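DCN1-like protein 3 (Homo sapiens, PDB 4GBA) promotes cullin neddylation by helping transfer NEDD8 from N-terminally acetylated E2 enzymes to cullin-RBX complexes, through the DCUN1 (PONY) domain that makes up most of this chain. Local coordinates at residues 40-45 with 85-90; 45-50 with 69-74; 101-106 with 158-163; 143-148 with 184-189. One frame throughout, in Å; residues are numbered along the deposited sequence.

Interaction 1 (40-45 with 85-90); sequences TEFRVL and SLLTEA
Phe42 and Arg43 meet Leu87 in a small, mainly apolar contact, where the first turn of helix 42-50 faces helix 76-89 near residues 85-90 in the DCUN1 domain. Leu87 sends one methyl to each partner. Leu87 CD2 sits at the edge of the Phe42 ring, near the ring plane, 3.7 Å from Phe42 CD2. Leu87 CD1 lies 3.9 Å from Arg43 NE, against the guanidinium group of an arginine chain extended from CG to NE. The Phe42 ring reaches Leu87 because its CG stands anti to the backbone N (chi1 -176°). Phe42 CZ also comes within 4.5 Å of Ala90 CB. With an alanine here, the Phe42 ring edge would probably lose its methyl neighbour at Leu87 and the Arg43 guanidinium would be freer to turn. No hydrogen bond links the segments. Val44 and Leu45 pack on a modified side chain of the bound peptide. Phe42 also packs on Leu128 of helix 119-129, while Leu45 touches Thr103 and Phe106 of helix 93-107.

Interaction 2 (45-50 with 69-74); sequences LLLAWK and KAISAD
The contact between Lys50 and Ile71 is apolar, although one partner is a lysine. It joins helices 42-50 and 61-71 of the all-helical DCUN1 domain. The aliphatic part of Lys50 does the touching: Lys50 CG lies 3.5 Å from Ile71 CG2. A second, looser apolar pair joins Leu47 CD1 and Ile71 CD1 at 4.3 Å. For Ile71, chi1 of 64° puts CG1 between the backbone N and the carbonyl carbon and leaves CG2 anti to the carbonyl carbon. CG2 then faces Lys50, and CD1 faces Leu47. The Lys50 chain is bent at chi2 and chi4, and its CD lies over one face of the neighbouring Trp49 ring. Leu47 also packs on Ile79 of helix 76-89, and Lys50 on Leu86.

Backbone bonds shape each segment separately. Lys50 N bonds to Leu46 O at 2.8 Å within helix 42-50. Helix 61-71 finishes in a Schellman motif, with Ser72 at positive phi and Ser72 N bonded to Lys69 O at 3.1 Å.

No hydrogen bond crosses between the two segments. They therefore meet through carbon atoms, while the lysine ammonium group makes a long, weak ion pair with Glu89 of helix 76-89.

Interaction 3 (101-106 with 158-163); sequences RFTFQF and DTWNMF
Trp160 packs against Phe104 and Thr103 where helix 157-169 runs nearly antiparallel to helix 93-107. The short axes pass 10.2 Å apart at 154°. Along 158-163, Trp160 is the first residue to touch the other segment, and it is the residue most enclosed by it. Its indole spans the distance between the helices. Phe104 CB sits over one face of the five-membered ring in a CH-pi contact, 3.5 Å from the Trp160 ring centroid and 18° off the normal. The Phe104 ring itself meets the indole obliquely, with planes at 54°. Phe104 CD1 approaches Trp160 CG at 3.4 Å. Farther along the indole, Thr103 CG2 comes within 3.7 Å of Trp160 CZ2. The Thr103 hydroxyl is hydrogen-bonded to Leu99 O, one turn earlier in its own helix.

Asn161 follows at the margin of the contact. Asn161 ND2 is 3.8 Å from Arg101 NH2, and the two side chains run next to each other in the same direction. The pair is not a hydrogen bond. The rings of Trp126 and Tyr100 stack with Trp160, which places it in an aromatic cluster of the domain's interior. Buried aromatic and methyl surfaces thus hold these helices together here, without a hydrogen bond or salt bridge between the segments, while the polar Arg101 and Asn161 lie at the outer margin.

Interaction 4 (143-148 with 184-189); sequences NFLTEN and PSLFDT
Helices 138-147 and 185-199 cross almost at a right angle here, with short axes 11.8 Å apart at 97°. The Phe144 ring spans the distance between the helices. A chi1 of 162°, with CG opposite the backbone N, swings its far edge between Leu186 and Thr189. Phe144 CZ lies 3.8 Å from Leu186 CD1. The same Phe144 CZ is 3.7 Å from Thr189 CG2, and both methyls sit near the ring plane. Leu186 uses its other methyl, CD2, on Leu145 CD2 at 4.1 Å.

The contact belongs to the all-helical cullin-binding region of the DCUN1 domain and fastens its last helix to the bundle. Trp193 and Phe190 of that helix also meet Phe144 edge-to-face. A serine in place of Phe144 would probably open a gap between the helices and leave the methyls of Leu186 and Thr189 without their aromatic partner.

Asn148, the first residue past helix 138-147, has a positive phi. In the last turn of the helix Asn143 O accepts two bonds, from Glu147 N at 3.1 Å and from Thr146 OG1 at 2.9 Å. Both donors come from the same face of the carbonyl plane. Leu145 also packs on Ile123 and Trp126 of helix 119-129.

Overall arrangement
Interactions 1 and 2 lie about 10 Å apart between centres and share Leu45 on helix 42-50. They also touch directly, with Leu86 CD2 3.4 Å from Lys50 CE. Interaction 3 joins this group through helix 93-107: Ala48 CB is 3.6 Å from Phe106 CZ. Leu45, Ala48 and Phe106 all pack on a modified side chain of the bound E2 peptide, so its site lies between helices 42-50 and 93-107. Interaction 4 is remote from interaction 1, with centres about 27 Å apart on opposite sides of the chain's centre. It connects through interaction 3, where Phe163 CA is 3.5 Å from Phe187 CZ.

Interaction 1 (40-45 with 85-90)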
loop_
_atom_site.group_PDB
_atom_site.type_symbol
_atom_site.label_atom_id
_atom_site.label_comp_id
_atom_site.label_asym_id
_atom_site.label_seq_id
_atom_site.Cartn_x
_atom_site.Cartn_y
_atom_site.Cartn_z
ATOM N N THR A 40 -3.411 -6.528 7.618
ATOM C CA THR A 40 -3.187 -5.169 7.135
ATOM C C THR A 40 -1.719 -4.744 7.228
ATOM O O THR A 40 -1.360 -3.629 6.829
ATOM C CB THR A 40 -4.036 -4.131 7.932
ATOM O OG1 THR A 40 -3.609 -4.112 9.301
ATOM C CG2 THR A 40 -5.491 -4.478 7.870
ATOM N N GLU A 41 -0.869 -5.616 7.754
ATOM C CA GLU A 41 0.523 -5.231 7.985
ATOM C C GLU A 41 1.418 -5.232 6.722
ATOM O O GLU A 41 1.055 -5.769 5.674
ATOM C CB GLU A 41 1.136 -6.065 9.111
ATOM C CG GLU A 41 1.591 -7.454 8.697
ATOM C CD GLU A 41 2.832 -7.876 9.462
ATOM O OE1 GLU A 41 2.680 -8.570 10.488
ATOM O OE2 GLU A 41 3.955 -7.487 9.051
ATOM N N PHE A 42 2.582 -4.602 6.847
ATOM C CA PHE A 42 3.488 -4.321 5.723
ATOM C C PHE A 42 3.910 -5.554 4.893
ATOM O O PHE A 42 3.931 -5.501 3.663
ATOM C CB PHE A 42 4.707 -3.548 6.257
ATOM C CG PHE A 42 5.679 -3.102 5.195
ATOM C CD1 PHE A 42 5.270 -2.265 4.157
ATOM C CD2 PHE A 42 7.023 -3.493 5.256
ATOM C CE1 PHE A 42 6.181 -1.836 3.178
ATOM C CE2 PHE A 42 7.940 -3.073 4.287
ATOM C CZ PHE A 42 7.513 -2.241 3.241
ATOM N N ARG A 43 4.241 -6.659 5.558
ATOM C CA ARG A 43 4.611 -7.884 4.847
ATOM C C ARG A 43 3.525 -8.379 3.918
ATOM O O ARG A 43 3.818 -9.008 2.905
ATOM C CB ARG A 43 4.938 -9.005 5.816
ATOM C CG ARG A 43 6.321 -8.951 6.371
ATOM C CD ARG A 43 6.340 -9.688 7.676
ATOM N NE ARG A 43 7.479 -9.291 8.480
ATOM C CZ ARG A 43 7.798 -9.868 9.627
ATOM N NH1 ARG A 43 7.043 -10.865 10.078
ATOM N NH2 ARG A 43 8.869 -9.454 10.306
ATOM N N VAL A 44 2.271 -8.117 4.283
ATOM C CA VAL A 44 1.136 -8.536 3.466
ATOM C C VAL A 44 1.040 -7.672 2.211
ATOM O O VAL A 44 0.773 -8.182 1.116
ATOM C CB VAL A 44 -0.188 -8.535 4.274
ATOM C CG1 VAL A 44 -1.369 -8.874 3.374
ATOM C CG2 VAL A 44 -0.080 -9.531 5.450
ATOM N N LEU A 45 1.275 -6.370 2.367
ATOM C CA LEU A 45 1.452 -5.498 1.208
ATOM C C LEU A 45 2.603 -6.028 0.309
ATOM O O LEU A 45 2.451 -6.120 -0.916
ATOM C CB LEU A 45 1.700 -4.045 1.643
ATOM C CG LEU A 45 2.011 -3.033 0.531
ATOM C CD1 LEU A 45 0.768 -2.745 -0.343
ATOM C CD2 LEU A 45 2.598 -1.741 1.114
ATOM N N SER A 85 13.918 -11.391 3.570
ATOM C CA SER A 85 14.554 -10.991 2.322
ATOM C C SER A 85 13.600 -10.151 1.440
ATOM O O SER A 85 14.041 -9.356 0.599
ATOM C CB SER A 85 15.099 -12.218 1.576
ATOM O OG SER A 85 14.150 -12.728 0.648
ATOM N N LEU A 86 12.294 -10.335 1.633
ATOM C CA LEU A 86 11.301 -9.467 1.007
ATOM C C LEU A 86 11.431 -8.067 1.581
ATOM O O LEU A 86 11.427 -7.080 0.840
ATOM C CB LEU A 86 9.887 -9.993 1.235
ATOM C CG LEU A 86 9.413 -11.005 0.194
ATOM C CD1 LEU A 86 8.017 -11.521 0.523
ATOM C CD2 LEU A 86 9.451 -10.395 -1.211
ATOM N N LEU A 87 11.562 -7.991 2.904
ATOM C CA LEU A 87 11.739 -6.712 3.579
ATOM C C LEU A 87 12.979 -6.003 3.035
ATOM O O LEU A 87 12.954 -4.805 2.758
ATOM C CB LEU A 87 11.850 -6.901 5.099
ATOM C CG LEU A 87 10.566 -7.268 5.863
ATOM C CD1 LEU A 87 10.885 -7.808 7.249
ATOM C CD2 LEU A 87 9.638 -6.076 5.963
ATOM N N THR A 88 14.061 -6.759 2.884
ATOM C CA THR A 88 15.307 -6.219 2.355
ATOM C C THR A 88 15.145 -5.747 0.924
ATOM O O THR A 88 15.585 -4.654 0.574
ATOM C CB THR A 88 16.447 -7.255 2.453
ATOM O OG1 THR A 88 16.875 -7.333 3.813
ATOM C CG2 THR A 88 17.632 -6.851 1.599
ATOM N N GLU A 89 14.510 -6.573 0.101
ATOM C CA GLU A 89 14.253 -6.226 -1.300
ATOM C C GLU A 89 13.531 -4.884 -1.418
ATOM O O GLU A 89 13.916 -4.027 -2.216
ATOM C CB GLU A 89 13.403 -7.318 -1.942
ATOM C CG GLU A 89 13.350 -7.306 -3.455
ATOM C CD GLU A 89 12.622 -8.526 -4.001
ATOM O OE1 GLU A 89 12.417 -9.495 -3.237
ATOM O OE2 GLU A 89 12.247 -8.526 -5.189
ATOM N N ALA A 90 12.489 -4.707 -0.606
ATOM C CA ALA A 90 11.640 -3.517 -0.662
ATOM C C ALA A 90 12.363 -2.245 -0.229
ATOM O O ALA A 90 11.836 -1.148 -0.385
ATOM C CB ALA A 90 10.383 -3.720 0.172
#

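Interaction 2 (45-50 with 69-74)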
loop_
_atom_site.group_PDB
_atom_site.type_symbol
_atom_site.label_atom_id
_atom_site.label_comp_id
_atom_site.label_asym_id
_atom_site.label_seq_id
_atom_site.Cartn_x
_atom_site.Cartn_y
_atom_site.Cartn_z
ATOM N N LEU A 45 1.275 -6.370 2.367
ATOM C CA LEU A 45 1.452 -5.498 1.208
ATOM C C LEU A 45 2.603 -6.028 0.309
ATOM O O LEU A 45 2.451 -6.120 -0.916
ATOM C CB LEU A 45 1.700 -4.045 1.643
ATOM C CG LEU A 45 2.011 -3.033 0.531
ATOM C CD1 LEU A 45 0.768 -2.745 -0.343
ATOM C CD2 LEU A 45 2.598 -1.741 1.114
ATOM N N LEU A 46 3.733 -6.407 0.910
ATOM C CA LEU A 46 4.862 -6.962 0.128
ATOM C C LEU A 46 4.472 -8.232 -0.629
ATOM O O LEU A 46 4.810 -8.394 -1.794
ATOM C CB LEU A 46 6.071 -7.246 1.014
ATOM C CG LEU A 46 6.719 -6.041 1.683
ATOM C CD1 LEU A 46 8.037 -6.433 2.365
ATOM C CD2 LEU A 46 6.954 -4.963 0.661
ATOM N N LEU A 47 3.747 -9.121 0.040
ATOM C CA LEU A 47 3.237 -10.336 -0.584
ATOM C C LEU A 47 2.356 -10.012 -1.781
ATOM O O LEU A 47 2.575 -10.540 -2.867
ATOM C CB LEU A 47 2.446 -11.156 0.438
ATOM C CG LEU A 47 2.609 -12.672 0.500
ATOM C CD1 LEU A 47 4.082 -13.101 0.318
ATOM C CD2 LEU A 47 2.024 -13.218 1.824
ATOM N N ALA A 48 1.355 -9.151 -1.583
ATOM C CA ALA A 48 0.462 -8.738 -2.661
ATOM C C ALA A 48 1.269 -8.132 -3.817
ATOM O O ALA A 48 0.978 -8.372 -4.986
ATOM C CB ALA A 48 -0.591 -7.730 -2.145
ATOM N N TRP A 49 2.277 -7.335 -3.471
ATOM C CA TRP A 49 3.187 -6.767 -4.451
ATOM C C TRP A 49 3.878 -7.881 -5.268
ATOM O O TRP A 49 3.743 -7.935 -6.491
ATOM C CB TRP A 49 4.198 -5.854 -3.741
ATOM C CG TRP A 49 5.368 -5.375 -4.599
ATOM C CD1 TRP A 49 5.300 -4.755 -5.813
ATOM C CD2 TRP A 49 6.766 -5.450 -4.265
ATOM N NE1 TRP A 49 6.563 -4.438 -6.259
ATOM C CE2 TRP A 49 7.481 -4.857 -5.333
ATOM C CE3 TRP A 49 7.480 -5.965 -3.171
ATOM C CZ2 TRP A 49 8.881 -4.769 -5.342
ATOM C CZ3 TRP A 49 8.873 -5.877 -3.177
ATOM C CH2 TRP A 49 9.558 -5.284 -4.261
ATOM N N LYS A 50 4.587 -8.775 -4.577
ATOM C CA LYS A 50 5.220 -9.953 -5.192
ATOM C C LYS A 50 4.265 -10.811 -6.044
ATOM O O LYS A 50 4.661 -11.338 -7.083
ATOM C CB LYS A 50 5.864 -10.822 -4.110
ATOM C CG LYS A 50 7.342 -10.902 -4.212
ATOM C CD LYS A 50 7.953 -9.535 -4.259
ATOM C CE LYS A 50 9.440 -9.643 -4.560
ATOM N NZ LYS A 50 9.639 -10.506 -5.737
ATOM N N LYS A 69 5.798 -19.220 -6.944
ATOM C CA LYS A 69 6.975 -19.517 -7.771
ATOM C C LYS A 69 8.036 -18.416 -7.726
ATOM O O LYS A 69 9.222 -18.699 -7.644
ATOM C CB LYS A 69 6.580 -19.800 -9.229
ATOM C CG LYS A 69 5.840 -21.122 -9.429
ATOM C CD LYS A 69 5.253 -21.249 -10.837
ATOM C CE LYS A 69 4.097 -22.246 -10.843
ATOM N NZ LYS A 69 3.281 -22.157 -12.086
ATOM N N ALA A 70 7.606 -17.159 -7.774
ATOM C CA ALA A 70 8.540 -16.033 -7.811
ATOM C C ALA A 70 9.402 -15.945 -6.557
ATOM O O ALA A 70 10.545 -15.493 -6.616
ATOM C CB ALA A 70 7.794 -14.715 -8.046
ATOM N N ILE A 71 8.847 -16.363 -5.423
ATOM C CA ILE A 71 9.571 -16.302 -4.160
ATOM C C ILE A 71 10.016 -17.696 -3.700
ATOM O O ILE A 71 10.540 -17.864 -2.600
ATOM C CB ILE A 71 8.746 -15.591 -3.077
ATOM C CG1 ILE A 71 7.475 -16.390 -2.765
ATOM C CG2 ILE A 71 8.408 -14.177 -3.546
ATOM C CD1 ILE A 71 6.721 -15.922 -1.530
ATOM N N SER A 72 9.826 -18.681 -4.574
ATOM C CA SER A 72 10.246 -20.061 -4.326
ATOM C C SER A 72 9.694 -20.619 -3.025
ATOM O O SER A 72 10.446 -20.979 -2.108
ATOM C CB SER A 72 11.773 -20.196 -4.384
ATOM O OG SER A 72 12.201 -20.022 -5.719
ATOM N N ALA A 73 8.371 -20.678 -2.965
ATOM C CA ALA A 73 7.682 -21.247 -1.827
ATOM C C ALA A 73 6.501 -22.034 -2.348
ATOM O O ALA A 73 5.872 -21.666 -3.344
ATOM C CB ALA A 73 7.224 -20.155 -0.863
ATOM N N ASP A 74 6.232 -23.151 -1.687
ATOM C CA ASP A 74 5.022 -23.913 -1.941
ATOM C C ASP A 74 4.363 -24.248 -0.591
ATOM O O ASP A 74 3.543 -25.166 -0.481
ATOM C CB ASP A 74 5.321 -25.172 -2.758
ATOM C CG ASP A 74 6.258 -26.136 -2.033
ATOM O OD1 ASP A 74 6.620 -25.889 -0.855
ATOM O OD2 ASP A 74 6.611 -27.176 -2.636
#

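Interaction 3 (101-106 with 158-163)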
loop_
_atom_site.group_PDB
_atom_site.type_symbol
_atom_site.label_atom_id
_atom_site.label_comp_id
_atom_site.label_asym_id
_atom_site.label_seq_id
_atom_site.Cartn_x
_atom_site.Cartn_y
_atom_site.Cartn_z
ATOM N N ARG A 101 4.514 2.359 -6.767
ATOM C CA ARG A 101 3.562 2.476 -7.877
ATOM C C ARG A 101 2.451 1.425 -7.786
ATOM O O ARG A 101 1.280 1.735 -8.028
ATOM C CB ARG A 101 4.263 2.395 -9.244
ATOM C CG ARG A 101 5.515 3.266 -9.353
ATOM C CD ARG A 101 6.174 3.210 -10.758
ATOM N NE ARG A 101 5.987 4.478 -11.472
ATOM C CZ ARG A 101 6.852 5.011 -12.336
ATOM N NH1 ARG A 101 7.998 4.390 -12.616
ATOM N NH2 ARG A 101 6.565 6.181 -12.915
ATOM N N PHE A 102 2.831 0.184 -7.460
ATOM C CA PHE A 102 1.895 -0.921 -7.241
ATOM C C PHE A 102 0.884 -0.598 -6.129
ATOM O O PHE A 102 -0.286 -0.957 -6.225
ATOM C CB PHE A 102 2.642 -2.229 -6.877
ATOM C CG PHE A 102 1.737 -3.298 -6.303
ATOM C CD1 PHE A 102 1.024 -4.151 -7.140
ATOM C CD2 PHE A 102 1.558 -3.417 -4.927
ATOM C CE1 PHE A 102 0.175 -5.114 -6.621
ATOM C CE2 PHE A 102 0.707 -4.379 -4.404
ATOM C CZ PHE A 102 0.015 -5.228 -5.256
ATOM N N THR A 103 1.344 0.060 -5.072
ATOM C CA THR A 103 0.494 0.306 -3.908
ATOM C C THR A 103 -0.730 1.172 -4.269
ATOM O O THR A 103 -1.810 0.991 -3.706
ATOM C CB THR A 103 1.308 0.908 -2.727
ATOM O OG1 THR A 103 2.336 -0.017 -2.333
ATOM C CG2 THR A 103 0.408 1.212 -1.525
ATOM N N PHE A 104 -0.568 2.085 -5.232
ATOM C CA PHE A 104 -1.685 2.907 -5.661
ATOM C C PHE A 104 -2.749 2.046 -6.346
ATOM O O PHE A 104 -3.937 2.112 -6.002
ATOM C CB PHE A 104 -1.245 4.055 -6.579
ATOM C CG PHE A 104 -2.396 4.880 -7.075
ATOM C CD1 PHE A 104 -2.829 5.992 -6.371
ATOM C CD2 PHE A 104 -3.094 4.505 -8.208
ATOM C CE1 PHE A 104 -3.920 6.729 -6.814
ATOM C CE2 PHE A 104 -4.197 5.245 -8.645
ATOM C CZ PHE A 104 -4.600 6.350 -7.952
ATOM N N GLN A 105 -2.300 1.237 -7.303
ATOM C CA GLN A 105 -3.156 0.332 -8.072
ATOM C C GLN A 105 -3.873 -0.684 -7.171
ATOM O O GLN A 105 -5.039 -1.042 -7.389
ATOM C CB GLN A 105 -2.304 -0.413 -9.118
ATOM C CG GLN A 105 -3.111 -0.986 -10.275
ATOM C CD GLN A 105 -4.010 0.070 -10.941
ATOM O OE1 GLN A 105 -3.608 1.227 -11.124
ATOM N NE2 GLN A 105 -5.238 -0.327 -11.284
ATOM N N PHE A 106 -3.144 -1.152 -6.164
ATOM C CA PHE A 106 -3.648 -2.099 -5.183
ATOM C C PHE A 106 -4.811 -1.484 -4.395
ATOM O O PHE A 106 -5.890 -2.073 -4.312
ATOM C CB PHE A 106 -2.498 -2.511 -4.256
ATOM C CG PHE A 106 -2.841 -3.623 -3.287
ATOM C CD1 PHE A 106 -3.329 -4.842 -3.742
ATOM C CD2 PHE A 106 -2.626 -3.460 -1.922
ATOM C CE1 PHE A 106 -3.627 -5.868 -2.845
ATOM C CE2 PHE A 106 -2.919 -4.478 -1.021
ATOM C CZ PHE A 106 -3.420 -5.681 -1.484
ATOM N N ASP A 158 -1.655 10.942 -10.118
ATOM C CA ASP A 158 -0.537 11.866 -10.295
ATOM C C ASP A 158 -0.123 12.489 -8.979
ATOM O O ASP A 158 1.060 12.716 -8.740
ATOM C CB ASP A 158 -0.891 12.938 -11.327
ATOM C CG ASP A 158 -1.004 12.367 -12.723
ATOM O OD1 ASP A 158 -0.071 11.638 -13.137
ATOM O OD2 ASP A 158 -2.034 12.619 -13.391
ATOM N N THR A 159 -1.103 12.753 -8.120
ATOM C CA THR A 159 -0.823 13.238 -6.765
ATOM C C THR A 159 -0.062 12.177 -5.961
ATOM O O THR A 159 0.919 12.483 -5.284
ATOM C CB THR A 159 -2.121 13.617 -6.014
ATOM O OG1 THR A 159 -2.898 14.529 -6.809
ATOM C CG2 THR A 159 -1.798 14.229 -4.662
ATOM N N TRP A 160 -0.525 10.935 -6.037
ATOM C CA TRP A 160 0.180 9.822 -5.410
ATOM C C TRP A 160 1.601 9.716 -5.994
ATOM O O TRP A 160 2.585 9.693 -5.255
ATOM C CB TRP A 160 -0.602 8.521 -5.618
ATOM C CG TRP A 160 0.071 7.292 -5.065
ATOM C CD1 TRP A 160 0.973 6.479 -5.714
ATOM C CD2 TRP A 160 -0.110 6.723 -3.760
ATOM N NE1 TRP A 160 1.368 5.455 -4.889
ATOM C CE2 TRP A 160 0.722 5.578 -3.681
ATOM C CE3 TRP A 160 -0.898 7.063 -2.651
ATOM C CZ2 TRP A 160 0.794 4.775 -2.532
ATOM C CZ3 TRP A 160 -0.824 6.257 -1.501
ATOM C CH2 TRP A 160 0.017 5.131 -1.458
ATOM N N ASN A 161 1.688 9.689 -7.327
ATOM C CA ASN A 161 2.959 9.581 -8.059
ATOM C C ASN A 161 3.968 10.649 -7.646
ATOM O O ASN A 161 5.124 10.338 -7.373
ATOM C CB ASN A 161 2.709 9.628 -9.581
ATOM C CG ASN A 161 4.005 9.725 -10.408
ATOM O OD1 ASN A 161 4.416 10.817 -10.835
ATOM N ND2 ASN A 161 4.636 8.576 -10.665
ATOM N N MET A 162 3.528 11.906 -7.589
ATOM C CA MET A 162 4.449 13.012 -7.329
ATOM C C MET A 162 4.772 13.211 -5.855
ATOM O O MET A 162 5.766 13.865 -5.527
ATOM C CB MET A 162 3.921 14.302 -7.932
ATOM C CG MET A 162 3.679 14.202 -9.426
ATOM S SD MET A 162 3.375 15.827 -10.141
ATOM C CE MET A 162 4.917 16.680 -9.792
ATOM N N PHE A 163 3.944 12.648 -4.971
ATOM C CA PHE A 163 4.221 12.724 -3.533
ATOM C C PHE A 163 5.592 12.161 -3.120
ATOM O O PHE A 163 6.253 12.698 -2.228
ATOM C CB PHE A 163 3.127 12.061 -2.707
ATOM C CG PHE A 163 3.347 12.197 -1.228
ATOM C CD1 PHE A 163 3.137 13.420 -0.592
ATOM C CD2 PHE A 163 3.792 11.117 -0.469
ATOM C CE1 PHE A 163 3.351 13.553 0.775
ATOM C CE2 PHE A 163 4.004 11.252 0.891
ATOM C CZ PHE A 163 3.785 12.469 1.512
#

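Interaction 4 (143-148 with 184-189)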
loop_
_atom_site.group_PDB
_atom_site.type_symbol
_atom_site.label_atom_id
_atom_site.label_comp_id
_atom_site.label_asym_id
_atom_site.label_seq_id
_atom_site.Cartn_x
_atom_site.Cartn_y
_atom_site.Cartn_z
ATOM N N ASN A 143 -1.467 13.814 9.093
ATOM C CA ASN A 143 -2.318 14.587 10.002
ATOM C C ASN A 143 -3.189 15.533 9.205
ATOM O O ASN A 143 -4.389 15.657 9.452
ATOM C CB ASN A 143 -1.486 15.406 10.988
ATOM C CG ASN A 143 -0.824 14.548 12.051
ATOM O OD1 ASN A 143 -1.279 13.437 12.352
ATOM N ND2 ASN A 143 0.253 15.066 12.637
ATOM N N PHE A 144 -2.556 16.200 8.245
ATOM C CA PHE A 144 -3.235 17.119 7.346
ATOM C C PHE A 144 -4.399 16.438 6.622
ATOM O O PHE A 144 -5.489 16.989 6.529
ATOM C CB PHE A 144 -2.211 17.714 6.365
ATOM C CG PHE A 144 -2.817 18.328 5.134
ATOM C CD1 PHE A 144 -3.416 19.571 5.186
ATOM C CD2 PHE A 144 -2.768 17.666 3.919
ATOM C CE1 PHE A 144 -3.970 20.135 4.047
ATOM C CE2 PHE A 144 -3.323 18.228 2.777
ATOM C CZ PHE A 144 -3.919 19.459 2.841
ATOM N N LEU A 145 -4.171 15.224 6.135
ATOM C CA LEU A 145 -5.181 14.511 5.356
ATOM C C LEU A 145 -6.338 13.936 6.176
ATOM O O LEU A 145 -7.439 13.773 5.657
ATOM C CB LEU A 145 -4.535 13.380 4.556
ATOM C CG LEU A 145 -3.569 13.753 3.440
ATOM C CD1 LEU A 145 -2.914 12.471 2.886
ATOM C CD2 LEU A 145 -4.301 14.527 2.353
ATOM N N THR A 146 -6.084 13.581 7.432
ATOM C CA THR A 146 -7.145 13.072 8.299
ATOM C C THR A 146 -8.054 14.240 8.687
ATOM O O THR A 146 -9.282 14.117 8.741
ATOM C CB THR A 146 -6.577 12.387 9.567
ATOM O OG1 THR A 146 -5.891 13.355 10.368
ATOM C CG2 THR A 146 -5.604 11.276 9.192
ATOM N N GLU A 147 -7.437 15.387 8.937
ATOM C CA GLU A 147 -8.181 16.602 9.172
ATOM C C GLU A 147 -8.937 16.981 7.904
ATOM O O GLU A 147 -10.120 17.325 7.951
ATOM C CB GLU A 147 -7.225 17.710 9.579
ATOM C CG GLU A 147 -7.880 19.059 9.704
ATOM C CD GLU A 147 -7.017 20.046 10.463
ATOM O OE1 GLU A 147 -6.204 19.593 11.306
ATOM O OE2 GLU A 147 -7.153 21.269 10.212
ATOM N N ASN A 148 -8.250 16.900 6.766
ATOM C CA ASN A 148 -8.844 17.200 5.460
ATOM C C ASN A 148 -9.433 18.612 5.364
ATOM O O ASN A 148 -10.587 18.787 4.962
ATOM C CB ASN A 148 -9.901 16.149 5.081
ATOM C CG ASN A 148 -10.302 16.227 3.611
ATOM O OD1 ASN A 148 -9.610 16.845 2.793
ATOM N ND2 ASN A 148 -11.416 15.590 3.268
ATOM N N PRO A 184 1.122 19.106 -7.481
ATOM C CA PRO A 184 -0.341 19.128 -7.376
ATOM C C PRO A 184 -0.718 20.147 -6.314
ATOM O O PRO A 184 0.025 20.307 -5.349
ATOM C CB PRO A 184 -0.684 17.705 -6.933
ATOM C CG PRO A 184 0.469 16.878 -7.427
ATOM C CD PRO A 184 1.669 17.756 -7.263
ATOM N N SER A 185 -1.824 20.855 -6.507
ATOM C CA SER A 185 -2.160 21.984 -5.641
ATOM C C SER A 185 -2.389 21.555 -4.199
ATOM O O SER A 185 -2.174 22.335 -3.271
ATOM C CB SER A 185 -3.372 22.746 -6.189
ATOM O OG SER A 185 -4.497 21.893 -6.274
ATOM N N LEU A 186 -2.810 20.309 -4.009
ATOM C CA LEU A 186 -2.921 19.765 -2.659
ATOM C C LEU A 186 -1.632 19.927 -1.825
ATOM O O LEU A 186 -1.694 20.142 -0.610
ATOM C CB LEU A 186 -3.362 18.297 -2.681
ATOM C CG LEU A 186 -3.676 17.713 -1.297
ATOM C CD1 LEU A 186 -4.872 18.447 -0.655
ATOM C CD2 LEU A 186 -3.925 16.209 -1.345
ATOM N N PHE A 187 -0.469 19.823 -2.463
ATOM C CA PHE A 187 0.786 19.993 -1.737
ATOM C C PHE A 187 0.903 21.410 -1.166
ATOM O O PHE A 187 1.393 21.595 -0.053
ATOM C CB PHE A 187 2.005 19.651 -2.605
ATOM C CG PHE A 187 2.051 18.206 -3.077
ATOM C CD1 PHE A 187 1.088 17.293 -2.690
ATOM C CD2 PHE A 187 3.076 17.772 -3.905
ATOM C CE1 PHE A 187 1.134 15.973 -3.132
ATOM C CE2 PHE A 187 3.127 16.457 -4.350
ATOM C CZ PHE A 187 2.148 15.559 -3.964
ATOM N N ASP A 188 0.441 22.405 -1.922
ATOM C CA ASP A 188 0.459 23.797 -1.461
ATOM C C ASP A 188 -0.517 24.022 -0.299
ATOM O O ASP A 188 -0.184 24.682 0.689
ATOM C CB ASP A 188 0.156 24.778 -2.604
ATOM C CG ASP A 188 0.661 26.194 -2.305
ATOM O OD1 ASP A 188 1.840 26.346 -1.892
ATOM O OD2 ASP A 188 -0.119 27.160 -2.467
ATOM N N THR A 189 -1.720 23.471 -0.433
ATOM C CA THR A 189 -2.701 23.484 0.644
ATOM C C THR A 189 -2.092 22.936 1.937
ATOM O O THR A 189 -2.392 23.411 3.039
ATOM C CB THR A 189 -3.930 22.627 0.284
ATOM O OG1 THR A 189 -4.498 23.085 -0.947
ATOM C CG2 THR A 189 -4.974 22.695 1.386
#